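Local coordinates for nitrogenase molybdenum-iron protein alpha chain (PDB 4WES) that forms, with its beta chain partner, the molybdenum-iron component of nitrogenase, which reduces dinitrogen to ammonium at an iron-sulfur-molybdenum cluster, at residues V120-Y131 with V157-I167. Numbering follows the deposited sequence.
Sequences VNKLKDAIHEAY and VAATASKEIGI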
loop_
_atom_site.group_PDB
_atom_site.type_symbol
_atom_site.label_atom_id
_atom_site.label_comp_id
_atom_site.label_asym_id
_atom_site.label_seq_id
_atom_site.Cartn_x
_atom_site.Cartn_y
_atom_site.Cartn_z
ATOM N N VAL A 120 5.008 11.042 -44.611
ATOM C CA VAL A 120 5.350 12.462 -44.581
ATOM C C VAL A 120 4.193 13.380 -44.257
ATOM O O VAL A 120 4.383 14.400 -43.601
ATOM C CB VAL A 120 6.026 12.921 -45.893
ATOM C CG1 VAL A 120 7.403 12.283 -46.044
ATOM C CG2 VAL A 120 5.145 12.664 -47.113
ATOM N N ASN A 121 2.975 13.018 -44.638
ATOM C CA ASN A 121 1.845 13.891 -44.275
ATOM C C ASN A 121 1.533 13.812 -42.801
ATOM O O ASN A 121 1.246 14.835 -42.190
ATOM C CB ASN A 121 0.605 13.545 -45.085
ATOM C CG ASN A 121 0.714 14.026 -46.493
ATOM O OD1 ASN A 121 0.179 13.407 -47.407
ATOM N ND2 ASN A 121 1.426 15.138 -46.679
ATOM N N LYS A 122 1.667 12.636 -42.187
ATOM C CA LYS A 122 1.440 12.543 -40.770
ATOM C C LYS A 122 2.518 13.300 -40.004
ATOM O O LYS A 122 2.258 13.948 -38.998
ATOM C CB LYS A 122 1.379 11.083 -40.319
ATOM C CG LYS A 122 0.870 10.901 -38.893
ATOM C CD LYS A 122 0.632 9.452 -38.530
ATOM C CE LYS A 122 -0.174 9.312 -37.260
ATOM N NZ LYS A 122 -0.257 7.877 -36.861
ATOM N N LEU A 123 3.759 13.207 -40.490
ATOM C CA LEU A 123 4.846 13.932 -39.864
ATOM C C LEU A 123 4.596 15.448 -39.926
ATOM O O LEU A 123 4.745 16.150 -38.929
ATOM C CB LEU A 123 6.188 13.599 -40.502
ATOM C CG LEU A 123 7.381 14.347 -39.985
ATOM C CD1 LEU A 123 7.560 14.158 -38.488
ATOM C CD2 LEU A 123 8.609 13.931 -40.757
ATOM N N LYS A 124 4.249 15.960 -41.108
ATOM C CA LYS A 124 3.917 17.389 -41.223
ATOM C C LYS A 124 2.835 17.760 -40.225
ATOM O O LYS A 124 2.946 18.760 -39.503
ATOM C CB LYS A 124 3.407 17.673 -42.651
ATOM C CG LYS A 124 2.727 19.024 -42.803
ATOM C CD LYS A 124 2.303 19.308 -44.227
ATOM C CE LYS A 124 1.296 18.341 -44.762
ATOM N NZ LYS A 124 -0.075 18.517 -44.195
ATOM N N ASP A 125 1.762 16.982 -40.192
ATOM C CA ASP A 125 0.659 17.293 -39.318
ATOM C C ASP A 125 1.022 17.230 -37.849
ATOM O O ASP A 125 0.565 18.061 -37.049
ATOM C CB ASP A 125 -0.550 16.409 -39.616
ATOM C CG ASP A 125 -1.188 16.666 -40.974
ATOM O OD1 ASP A 125 -0.920 17.702 -41.610
ATOM O OD2 ASP A 125 -2.014 15.788 -41.392
ATOM N N ALA A 126 1.908 16.291 -37.492
ATOM C CA ALA A 126 2.383 16.192 -36.116
ATOM C C ALA A 126 3.249 17.367 -35.724
ATOM O O ALA A 126 3.177 17.867 -34.598
ATOM C CB ALA A 126 3.136 14.887 -35.903
ATOM N N ILE A 127 4.109 17.818 -36.640
ATOM C CA ILE A 127 4.915 19.011 -36.376
ATOM C C ILE A 127 4.013 20.221 -36.098
ATOM O O ILE A 127 4.227 20.985 -35.150
ATOM C CB ILE A 127 5.882 19.310 -37.528
ATOM C CG1 ILE A 127 6.954 18.218 -37.661
ATOM C CG2 ILE A 127 6.541 20.684 -37.370
ATOM C CD1 ILE A 127 7.654 18.236 -39.004
ATOM N N HIS A 128 3.000 20.410 -36.940
ATOM C CA HIS A 128 2.078 21.524 -36.725
ATOM C C HIS A 128 1.282 21.378 -35.430
ATOM O O HIS A 128 1.109 22.376 -34.733
ATOM C CB HIS A 128 1.139 21.683 -37.897
ATOM C CG HIS A 128 1.796 22.305 -39.092
ATOM N ND1 HIS A 128 1.758 23.658 -39.332
ATOM C CD2 HIS A 128 2.533 21.763 -40.099
ATOM C CE1 HIS A 128 2.433 23.913 -40.437
ATOM N NE2 HIS A 128 2.910 22.783 -40.931
ATOM N N GLU A 129 0.832 20.176 -35.072
ATOM C CA GLU A 129 0.174 20.004 -33.775
ATOM C C GLU A 129 1.106 20.323 -32.634
ATOM O O GLU A 129 0.705 21.000 -31.691
ATOM C CB GLU A 129 -0.419 18.604 -33.643
ATOM C CG GLU A 129 -1.654 18.385 -34.487
ATOM C CD GLU A 129 -2.262 16.984 -34.455
ATOM O OE1 GLU A 129 -1.703 16.073 -33.842
ATOM O OE2 GLU A 129 -3.348 16.837 -35.069
ATOM N N ALA A 130 2.356 19.859 -32.713
ATOM C CA ALA A 130 3.303 20.169 -31.647
ATOM C C ALA A 130 3.522 21.672 -31.508
ATOM O O ALA A 130 3.585 22.206 -30.403
ATOM C CB ALA A 130 4.621 19.486 -31.903
ATOM N N TYR A 131 3.668 22.368 -32.638
ATOM C CA TYR A 131 3.878 23.795 -32.601
ATOM C C TYR A 131 2.683 24.516 -31.995
ATOM O O TYR A 131 2.846 25.361 -31.092
ATOM C CB TYR A 131 4.159 24.327 -34.030
ATOM C CG TYR A 131 4.248 25.831 -34.029
ATOM C CD1 TYR A 131 5.349 26.479 -33.490
ATOM C CD2 TYR A 131 3.210 26.598 -34.498
ATOM C CE1 TYR A 131 5.400 27.851 -33.398
ATOM C CE2 TYR A 131 3.271 27.970 -34.451
ATOM C CZ TYR A 131 4.351 28.587 -33.871
ATOM O OH TYR A 131 4.420 29.959 -33.810
ATOM N N VAL A 157 10.479 17.736 -45.235
ATOM C CA VAL A 157 9.318 18.005 -44.408
ATOM C C VAL A 157 9.624 19.054 -43.350
ATOM O O VAL A 157 8.859 19.999 -43.124
ATOM C CB VAL A 157 8.747 16.732 -43.753
ATOM C CG1 VAL A 157 7.613 17.067 -42.817
ATOM C CG2 VAL A 157 8.287 15.766 -44.814
ATOM N N ALA A 158 10.773 18.884 -42.686
ATOM C CA ALA A 158 11.186 19.831 -41.637
ATOM C C ALA A 158 11.373 21.230 -42.186
ATOM O O ALA A 158 10.933 22.213 -41.562
ATOM C CB ALA A 158 12.457 19.323 -40.990
ATOM N N ALA A 159 12.022 21.327 -43.345
ATOM C CA ALA A 159 12.288 22.651 -43.918
ATOM C C ALA A 159 11.004 23.375 -44.303
ATOM O O ALA A 159 10.832 24.586 -44.047
ATOM C CB ALA A 159 13.220 22.548 -45.105
ATOM N N THR A 160 10.089 22.650 -44.902
ATOM C CA THR A 160 8.784 23.233 -45.266
ATOM C C THR A 160 8.037 23.694 -44.015
ATOM O O THR A 160 7.487 24.810 -43.957
ATOM C CB THR A 160 7.971 22.219 -46.066
ATOM O OG1 THR A 160 8.679 21.954 -47.284
ATOM C CG2 THR A 160 6.576 22.736 -46.348
ATOM N N ALA A 161 8.010 22.843 -42.995
ATOM C CA ALA A 161 7.311 23.182 -41.769
ATOM C C ALA A 161 7.945 24.373 -41.073
ATOM O O ALA A 161 7.235 25.268 -40.568
ATOM C CB ALA A 161 7.250 21.998 -40.830
ATOM N N SER A 162 9.272 24.390 -40.992
ATOM C CA SER A 162 9.954 25.486 -40.312
ATOM C C SER A 162 9.608 26.837 -40.922
ATOM O O SER A 162 9.356 27.823 -40.209
ATOM C CB SER A 162 11.469 25.276 -40.371
ATOM O OG SER A 162 12.150 26.363 -39.752
ATOM N N LYS A 163 9.579 26.873 -42.249
ATOM C CA LYS A 163 9.225 28.143 -42.914
ATOM C C LYS A 163 7.807 28.557 -42.577
ATOM O O LYS A 163 7.528 29.752 -42.418
ATOM C CB LYS A 163 9.414 27.983 -44.410
ATOM C CG LYS A 163 9.187 29.292 -45.118
ATOM C CD LYS A 163 9.642 29.346 -46.570
ATOM C CE LYS A 163 9.218 30.676 -47.208
ATOM N NZ LYS A 163 9.636 30.777 -48.630
ATOM N N GLU A 164 6.885 27.596 -42.478
ATOM C CA GLU A 164 5.493 27.901 -42.139
ATOM C C GLU A 164 5.306 28.363 -40.689
ATOM O O GLU A 164 4.603 29.351 -40.431
ATOM C CB GLU A 164 4.596 26.699 -42.430
ATOM C CG GLU A 164 4.481 26.362 -43.899
ATOM C CD GLU A 164 3.464 25.261 -44.181
ATOM O OE1 GLU A 164 2.491 25.236 -43.389
ATOM O OE2 GLU A 164 3.596 24.446 -45.155
ATOM N N ILE A 165 5.930 27.686 -39.747
ATOM C CA ILE A 165 5.649 27.934 -38.331
ATOM C C ILE A 165 6.564 28.991 -37.695
ATOM O O ILE A 165 6.241 29.581 -36.662
ATOM C CB ILE A 165 5.657 26.643 -37.502
ATOM C CG1 ILE A 165 7.060 26.039 -37.381
ATOM C CG2 ILE A 165 4.629 25.675 -38.058
ATOM C CD1 ILE A 165 7.113 24.760 -36.555
ATOM N N GLY A 166 7.717 29.252 -38.308
ATOM C CA GLY A 166 8.557 30.345 -37.861
ATOM C C GLY A 166 9.517 30.018 -36.733
ATOM O O GLY A 166 10.027 30.933 -36.113
ATOM N N ILE A 167 9.758 28.725 -36.474
ATOM C CA ILE A 167 10.777 28.285 -35.514
ATOM C C ILE A 167 11.608 27.214 -36.196
ATOM O O ILE A 167 11.202 26.619 -37.201
ATOM C CB ILE A 167 10.190 27.751 -34.160
ATOM C CG1 ILE A 167 9.350 26.494 -34.361
ATOM C CG2 ILE A 167 9.450 28.873 -33.444
ATOM C CD1 ILE A 167 9.077 25.769 -33.065
HETATM O O HOH W 1 6.662 31.441 -34.664
#
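V157 enters helix 120-131 as a knob in the hole formed by V120, L123, K124 and I127. Its two methyls divide the work: CG2 lies 3.8 Å from V120 CB, while CG1, anti to the backbone N, reaches L123 CD2 at 3.9 Å. One turn on, the CB of A161 meets I127 CG2 at 3.8 Å. E164, its chain extended, brings OE1 to the edge of the H128 ring, 3.2 Å from CE1; carboxylate and ring planes are 48° apart, and the angle at NE2 is too poor for a hydrogen bond. I165 lays its CB over the face of Y131, 3.8 Å from the ring centroid and 12° off the normal, a CH-pi contact, and turns CG2 to H128. A water donates to the backbone carbonyl I165 O and lies 2.8 Å from Y131 OH, linking the tyrosine hydroxyl to the last turn of the helix. Past the helix end, I167 CD1 meets the edge of the Y131 ring at Y131 CD1. The axes of the two helical segments approach to 10.0 Å and cross at -32°; with I127 and I165 both resting on strand 138-143, the arrangement is that of neighbouring helices packed on one face of a parallel sheet, as in Rossmann-like alpha/beta domains.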